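Local coordinates for protein mannose-specific lectin 2 chain 1 (Colocasia esculenta, PDB 5T1X) that binds mannose specifically and agglutinates rabbit erythrocytes as a GNA-related, bulb-type lectin, at residues Ala76-Lys80 with Gly81-Ala85. Numbering follows the deposited sequence.
Sequences AKSVK and GNYAA
Tyr83 reaches back along its own chain to hydrogen-bond the carbonyl of Val79, closing the loop that leads from strand 70-73 into strand 84-88 of this bulb-type (GNA-related) lectin fold. Its CB points toward the residues 76-80, and with chi1 at -72° CG stands beside the backbone N, which sends the ring across the bend of the loop. Farther out, CE1 of Tyr83 lies 4.2 Å from CB of Ser78, while CE2 of Tyr83 on the other flank comes within 3.2 Å of O of Val79. CZ meets both, with Val79 O the nearer. At the end of the side chain Tyr83 OH gives its proton to Val79 O at 2.6 Å; the acceptor lies at the ring edge, and the donor arrives in the carbonyl plane on a lone pair, with a C=O...OH angle of 136°. This fixes the hydroxyl against the main chain and ties two residues four apart.

CG2 of Val79 only grazes Tyr83 OH at 4.0 Å, and the two side chains cross at about a right angle. Around the pair, Pro98 of strand 92-103 touches both Val79 and Tyr83, and Ile105 of the neighbouring subunit packs on the tyrosine. The backbone N-H of Tyr83 is hydrogen-bonded to Ser8 OG. The contact lies away from the mannose site. Beside the hydrogen bond, the CB of Ser78 presses on Tyr83 OH at 3.0 Å, approaching the ring obliquely.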
loop_
_atom_site.group_PDB
_atom_site.type_symbol
_atom_site.label_atom_id
_atom_site.label_comp_id
_atom_site.label_asym_id
_atom_site.label_seq_id
_atom_site.Cartn_x
_atom_site.Cartn_y
_atom_site.Cartn_z
ATOM N N ALA A 76 11.912 -7.589 -11.649
ATOM C CA ALA A 76 11.282 -6.315 -12.016
ATOM C C ALA A 76 11.800 -5.195 -11.119
ATOM O O ALA A 76 11.799 -5.321 -9.893
ATOM C CB ALA A 76 9.767 -6.421 -11.921
ATOM N N LYS A 77 12.289 -4.124 -11.745
ATOM C CA LYS A 77 12.878 -2.967 -11.071
ATOM C C LYS A 77 12.426 -1.665 -11.703
ATOM O O LYS A 77 12.135 -1.623 -12.899
ATOM C CB LYS A 77 14.417 -3.031 -11.173
ATOM C CG LYS A 77 15.102 -4.071 -10.297
ATOM C CD LYS A 77 16.633 -3.985 -10.415
ATOM C CE LYS A 77 17.215 -4.669 -11.637
ATOM N NZ LYS A 77 17.130 -6.153 -11.545
ATOM N N SER A 78 12.445 -0.586 -10.923
ATOM C CA SER A 78 12.130 0.745 -11.432
ATOM C C SER A 78 13.144 1.753 -10.837
ATOM O O SER A 78 14.263 1.352 -10.509
ATOM C CB SER A 78 10.669 1.101 -11.145
ATOM O OG SER A 78 10.301 2.306 -11.792
ATOM N N VAL A 79 12.793 3.045 -10.745
ATOM C CA VAL A 79 13.705 4.093 -10.245
ATOM C C VAL A 79 13.942 3.979 -8.736
ATOM O O VAL A 79 13.137 3.378 -8.030
ATOM C CB VAL A 79 13.213 5.518 -10.600
ATOM C CG1 VAL A 79 13.244 5.744 -12.106
ATOM C CG2 VAL A 79 11.819 5.799 -10.029
ATOM N N LYS A 80 15.031 4.589 -8.235
ATOM C CA LYS A 80 15.296 4.580 -6.795
ATOM C C LYS A 80 14.233 5.403 -6.091
ATOM O O LYS A 80 13.908 6.512 -6.519
ATOM C CB LYS A 80 16.702 5.105 -6.473
ATOM C CG LYS A 80 17.144 4.837 -5.049
ATOM C CD LYS A 80 18.543 5.384 -4.808
ATOM C CE LYS A 80 19.103 4.895 -3.494
ATOM N NZ LYS A 80 20.485 5.388 -3.265
ATOM N N GLY A 81 13.663 4.825 -5.050
ATOM C CA GLY A 81 12.613 5.479 -4.286
ATOM C C GLY A 81 12.025 4.558 -3.247
ATOM O O GLY A 81 12.676 3.596 -2.829
ATOM N N ASN A 82 10.791 4.870 -2.823
ATOM C CA ASN A 82 10.043 4.133 -1.797
ATOM C C ASN A 82 8.989 3.268 -2.450
ATOM O O ASN A 82 8.163 3.774 -3.213
ATOM C CB ASN A 82 9.384 5.110 -0.807
ATOM C CG ASN A 82 10.350 6.021 -0.086
ATOM O OD1 ASN A 82 11.367 5.591 0.446
ATOM N ND2 ASN A 82 10.036 7.303 -0.037
ATOM N N TYR A 83 9.012 1.966 -2.137
ATOM C CA TYR A 83 8.095 0.995 -2.729
ATOM C C TYR A 83 7.285 0.294 -1.658
ATOM O O TYR A 83 7.647 0.326 -0.478
ATOM C CB TYR A 83 8.894 -0.037 -3.556
ATOM C CG TYR A 83 9.435 0.550 -4.843
ATOM C CD1 TYR A 83 8.773 0.357 -6.049
ATOM C CD2 TYR A 83 10.594 1.323 -4.849
ATOM C CE1 TYR A 83 9.233 0.941 -7.228
ATOM C CE2 TYR A 83 11.048 1.937 -6.017
ATOM C CZ TYR A 83 10.360 1.741 -7.205
ATOM O OH TYR A 83 10.781 2.327 -8.367
ATOM N N ALA A 84 6.203 -0.355 -2.077
ATOM C CA ALA A 84 5.353 -1.118 -1.162
ATOM C C ALA A 84 4.896 -2.415 -1.821
ATOM O O ALA A 84 4.353 -2.375 -2.929
ATOM C CB ALA A 84 4.147 -0.284 -0.743
ATOM N N ALA A 85 5.131 -3.556 -1.155
ATOM C CA ALA A 85 4.639 -4.866 -1.594
ATOM C C ALA A 85 3.382 -5.112 -0.787
ATOM O O ALA A 85 3.451 -5.142 0.440
ATOM C CB ALA A 85 5.676 -5.957 -1.373
#